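Local atomic coordinates of glycosyl hydrolases family 31 family protein (Aspergillus niger, PDB entry 6DRU), a protein that releases alpha-xylose from the non-reducing terminal glucose of xyloglucan oligosaccharides, as a glycoside hydrolase of family 31. Residues 225-230 and 621-626; 346-351 and 422-427. One frame throughout, in Å; residues are numbered along the deposited sequence.

Contact 1. Residues 225-230 and 621-626; sequences PGDYDT and FEKTDP
Tyr228 and Glu622 make the one hydrogen bond that joins these segments, a worked example of how a helix start can be tied to a loop from a distant part of the chain. The phenol OH donates a hydrogen bond to Glu622 OE2 at 2.7 Å, reaching the oxygen on its syn side but 34° out of the carboxylate plane. The two side chains cross at about a right angle, and the carboxylate carbon CD lies at the ring edge, in its plane. With CG anti to the backbone N (chi1 -166°) and an extended chain beyond it, the Glu622 carboxylate reaches across to Tyr228.

Van der Waals packing centres on Gly226. Its CA is 3.3 Å from Glu622 OE1, while the aliphatic part of Lys623 passes over its carbonyl, CD standing 3.8 Å from Gly226 O. Gly226 has a phi of 76°, a value most easily adopted without a CB.

Opposite charges may add a weak attraction. The side chains of Lys623 and Asp227 run alongside each other, but NZ stays 4.1 Å from Asp227 OD2, too far for a salt bridge. Asp227 is the N-cap of the helix: its OD1 accepts from Thr230 N at 3.0 Å and also from Thr230 OG1, both approaching from the same face of the carboxylate.

Tyr618, from helix 618-621, meets the Tyr228 ring edge-to-face, and Asp229 forms a salt bridge with Arg615. The contact therefore packs the start of helix 228-239, which follows strand 216-222, against the GH31 C-terminal domain, at the loop between helices 618-621 and 628-633.

Contact 2. Residues 346-351 and 422-427; sequences ATRDGP and LPNVNY
One face of the Arg348 guanidinium carries the amide nitrogen of Asn424, ND2 lying 3.3 Å above the plane and offset toward the rim, with the two flat groups 40° apart. The backbone motif beside it is a minimal two-stranded antiparallel sheet within the GH31 TIM-barrel domain, illustrating how two excursions can be paired by very few bonds. ND2 and Arg348 NH2 are both donors, so their approach is no hydrogen bond; Asn424 OD1 accepts from Leu433 N of the same chain, while ND2 and Arg348 NH1 donate to Pro131 O and Gly130 O of a third subunit. The Asn426 amide stands nearly upright to the guanidinium, its plane 79° away, and touches the aliphatic part of the arginine, OD1 being 3.2 Å from Arg348 CD. That oxygen also accepts from Arg37 of the third subunit. Val425 CG2 sits over one face of the Tyr427 ring, toward its rim.

Ala346 and Asn426 form the hydrogen-bonded pair: Asn426 N donates to Ala346 O at 2.7 Å and 174°, whereas the return bond from Ala346 N to Asn426 O is weak.

Beside it, Thr347 CG2, anti to the carbonyl carbon, meets Pro423 CB at 3.8 Å. Asp349, just past the strand, is hydrogen-bonded to Asn424 N of a second subunit. A water links the segments once more, donating to Thr347 O at 3.0 Å and accepting from Asn426 ND2 at 2.7 Å.

Contacts 1 and 2 lie on opposite sides of the chain's centre, their own centres about 47 Å apart and their nearest atoms about 32 Å apart. Along the chain they are nested: residues 346-351 and 422-427 both fall between 225-230 and 621-626. Contact 2 closes a span of 70 residues inside the TIM-barrel domain, while contact 1 bridges 390 residues and brings the start of helix 228-239 to a loop of the C-terminal domain. They share no helix, strand or sheet. Their surroundings differ too, since no other chain of the assembly touches contact 1, whereas contact 2 lies among neighbouring subunits. One thus joins parts of a single chain; the other also takes part in the tetramer.

Contact 1. Residues 225-230 and 621-626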
# COMPACT_ATOMS: atom_id res chain seq x y z
N PRO A 225 -19.29 29.73 29.36
CA PRO A 225 -17.95 29.54 29.93
C PRO A 225 -18.00 29.34 31.44
O PRO A 225 -18.88 29.86 32.14
CB PRO A 225 -17.22 30.83 29.56
CG PRO A 225 -18.29 31.82 29.28
CD PRO A 225 -19.43 31.05 28.71
N GLY A 226 -17.04 28.56 31.94
CA GLY A 226 -17.01 28.16 33.33
C GLY A 226 -17.99 27.08 33.71
O GLY A 226 -17.88 26.52 34.81
N ASP A 227 -18.93 26.74 32.83
CA ASP A 227 -20.00 25.80 33.15
C ASP A 227 -19.66 24.43 32.57
O ASP A 227 -20.23 23.97 31.58
CB ASP A 227 -21.34 26.34 32.63
CG ASP A 227 -22.52 25.53 33.12
OD1 ASP A 227 -22.39 24.30 33.27
OD2 ASP A 227 -23.59 26.14 33.34
N TYR A 228 -18.71 23.77 33.24
CA TYR A 228 -18.25 22.46 32.79
C TYR A 228 -19.21 21.34 33.14
O TYR A 228 -19.20 20.29 32.47
CB TYR A 228 -16.87 22.15 33.38
CG TYR A 228 -15.79 23.09 32.90
CD1 TYR A 228 -15.48 24.25 33.60
CD2 TYR A 228 -15.08 22.82 31.74
CE1 TYR A 228 -14.49 25.11 33.16
CE2 TYR A 228 -14.09 23.67 31.29
CZ TYR A 228 -13.80 24.81 32.01
OH TYR A 228 -12.81 25.66 31.57
N ASP A 229 -20.04 21.52 34.17
CA ASP A 229 -21.02 20.49 34.52
C ASP A 229 -22.02 20.28 33.39
O ASP A 229 -22.52 19.17 33.20
CB ASP A 229 -21.73 20.86 35.82
CG ASP A 229 -20.82 20.77 37.02
OD1 ASP A 229 -19.94 19.88 37.04
OD2 ASP A 229 -20.97 21.60 37.95
N THR A 230 -22.33 21.34 32.64
CA THR A 230 -23.23 21.20 31.50
C THR A 230 -22.55 20.47 30.35
O THR A 230 -23.16 19.63 29.69
CB THR A 230 -23.73 22.57 31.05
OG1 THR A 230 -24.46 23.19 32.12
CG2 THR A 230 -24.65 22.42 29.84
N PHE A 621 -14.56 25.93 40.60
CA PHE A 621 -14.03 27.21 41.07
C PHE A 621 -13.38 28.03 39.96
O PHE A 621 -12.61 28.95 40.26
CB PHE A 621 -13.03 26.99 42.21
CG PHE A 621 -13.52 26.07 43.29
CD1 PHE A 621 -14.51 26.47 44.17
CD2 PHE A 621 -12.97 24.81 43.45
CE1 PHE A 621 -14.96 25.63 45.17
CE2 PHE A 621 -13.42 23.96 44.45
CZ PHE A 621 -14.41 24.37 45.31
N GLU A 622 -13.64 27.73 38.69
CA GLU A 622 -13.15 28.62 37.64
C GLU A 622 -13.97 29.90 37.58
O GLU A 622 -13.41 30.99 37.43
CB GLU A 622 -13.16 27.93 36.27
CG GLU A 622 -12.34 28.69 35.24
CD GLU A 622 -12.65 28.29 33.81
OE1 GLU A 622 -13.75 28.64 33.32
OE2 GLU A 622 -11.80 27.62 33.18
N LYS A 623 -15.30 29.78 37.69
CA LYS A 623 -16.14 30.96 37.77
C LYS A 623 -15.77 31.83 38.96
O LYS A 623 -15.83 33.06 38.89
CB LYS A 623 -17.61 30.55 37.87
CG LYS A 623 -18.23 30.03 36.59
CD LYS A 623 -19.53 29.29 36.89
CE LYS A 623 -20.49 29.34 35.71
NZ LYS A 623 -21.76 28.61 36.01
N THR A 624 -15.37 31.20 40.07
CA THR A 624 -15.10 31.94 41.31
C THR A 624 -13.65 32.40 41.40
O THR A 624 -13.35 33.59 41.25
CB THR A 624 -15.45 31.10 42.53
OG1 THR A 624 -16.84 30.75 42.49
CG2 THR A 624 -15.20 31.92 43.76
N ASP A 625 -12.74 31.47 41.66
CA ASP A 625 -11.35 31.80 41.93
C ASP A 625 -10.64 32.23 40.66
O ASP A 625 -10.46 31.41 39.75
CB ASP A 625 -10.64 30.60 42.55
CG ASP A 625 -9.37 30.98 43.27
OD1 ASP A 625 -8.63 31.84 42.74
OD2 ASP A 625 -9.10 30.42 44.35
N PRO A 626 -10.20 33.49 40.55
CA PRO A 626 -9.51 33.92 39.32
C PRO A 626 -8.14 33.30 39.15
O PRO A 626 -7.67 33.19 38.01
CB PRO A 626 -9.40 35.45 39.49
CG PRO A 626 -10.33 35.79 40.63
CD PRO A 626 -10.34 34.59 41.51

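Contact 2. Residues 346-351 and 422-427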
# COMPACT_ATOMS: atom_id res chain seq x y z
N ALA A 346 -6.30 -12.14 13.90
CA ALA A 346 -5.06 -12.68 13.35
C ALA A 346 -4.30 -11.58 12.62
O ALA A 346 -4.91 -10.73 11.97
CB ALA A 346 -5.34 -13.85 12.40
N THR A 347 -2.98 -11.61 12.74
CA THR A 347 -2.15 -10.83 11.84
C THR A 347 -2.42 -11.25 10.40
O THR A 347 -2.72 -12.41 10.12
CB THR A 347 -0.67 -11.00 12.19
OG1 THR A 347 -0.32 -12.38 12.14
CG2 THR A 347 -0.38 -10.45 13.57
N ARG A 348 -2.32 -10.29 9.49
CA ARG A 348 -2.87 -10.47 8.15
C ARG A 348 -2.00 -11.31 7.23
O ARG A 348 -2.42 -11.61 6.11
CB ARG A 348 -3.15 -9.10 7.54
CG ARG A 348 -4.07 -8.25 8.42
CD ARG A 348 -4.56 -7.01 7.71
NE ARG A 348 -3.48 -6.10 7.37
CZ ARG A 348 -3.61 -5.06 6.54
NH1 ARG A 348 -4.79 -4.81 5.98
NH2 ARG A 348 -2.57 -4.28 6.29
N ASP A 349 -0.80 -11.72 7.67
CA ASP A 349 -0.03 -12.72 6.94
C ASP A 349 0.85 -13.47 7.93
O ASP A 349 1.14 -12.98 9.03
CB ASP A 349 0.80 -12.11 5.81
CG ASP A 349 1.94 -11.22 6.30
OD1 ASP A 349 1.95 -10.84 7.49
OD2 ASP A 349 2.83 -10.92 5.49
N GLY A 350 1.27 -14.66 7.53
CA GLY A 350 1.98 -15.55 8.42
C GLY A 350 1.02 -16.45 9.16
O GLY A 350 -0.15 -16.60 8.78
N PRO A 351 1.49 -17.08 10.24
CA PRO A 351 0.62 -18.01 10.98
C PRO A 351 -0.62 -17.35 11.56
O PRO A 351 -1.65 -18.02 11.72
CB PRO A 351 1.54 -18.54 12.09
CG PRO A 351 2.60 -17.50 12.23
CD PRO A 351 2.82 -16.96 10.86
N LEU A 422 4.07 -2.97 15.72
CA LEU A 422 2.81 -3.38 16.32
C LEU A 422 1.86 -3.89 15.24
O LEU A 422 1.82 -3.34 14.13
CB LEU A 422 2.18 -2.22 17.09
CG LEU A 422 2.95 -1.84 18.36
CD1 LEU A 422 2.24 -0.72 19.11
CD2 LEU A 422 3.15 -3.06 19.26
N PRO A 423 1.07 -4.93 15.52
CA PRO A 423 0.37 -5.65 14.45
C PRO A 423 -0.91 -4.94 14.02
O PRO A 423 -1.73 -4.54 14.84
CB PRO A 423 0.06 -7.01 15.09
CG PRO A 423 -0.10 -6.69 16.54
CD PRO A 423 0.84 -5.54 16.84
N ASN A 424 -1.08 -4.80 12.70
CA ASN A 424 -2.35 -4.38 12.11
C ASN A 424 -3.14 -5.65 11.80
O ASN A 424 -3.13 -6.19 10.69
CB ASN A 424 -2.11 -3.55 10.86
CG ASN A 424 -3.40 -3.01 10.26
OD1 ASN A 424 -4.45 -3.04 10.89
ND2 ASN A 424 -3.32 -2.53 9.02
N VAL A 425 -3.85 -6.13 12.82
CA VAL A 425 -4.49 -7.44 12.77
C VAL A 425 -5.82 -7.35 12.03
O VAL A 425 -6.35 -6.26 11.78
CB VAL A 425 -4.69 -8.01 14.18
CG1 VAL A 425 -3.37 -8.05 14.93
CG2 VAL A 425 -5.71 -7.19 14.95
N ASN A 426 -6.38 -8.51 11.68
CA ASN A 426 -7.70 -8.61 11.08
C ASN A 426 -8.75 -8.84 12.16
O ASN A 426 -8.62 -9.76 12.98
CB ASN A 426 -7.76 -9.75 10.07
CG ASN A 426 -7.31 -9.34 8.68
OD1 ASN A 426 -7.46 -8.18 8.29
ND2 ASN A 426 -6.76 -10.28 7.92
N TYR A 427 -9.79 -8.00 12.17
CA TYR A 427 -10.96 -8.19 13.00
C TYR A 427 -12.18 -8.45 12.12
O TYR A 427 -12.12 -8.32 10.89
CB TYR A 427 -11.23 -6.98 13.90
CG TYR A 427 -10.19 -6.73 14.97
CD1 TYR A 427 -9.92 -7.69 15.93
CD2 TYR A 427 -9.51 -5.53 15.03
CE1 TYR A 427 -8.97 -7.46 16.92
CE2 TYR A 427 -8.56 -5.28 16.01
CZ TYR A 427 -8.30 -6.25 16.95
OH TYR A 427 -7.36 -6.01 17.93
O HOH W 1 -5.39 -12.53 8.70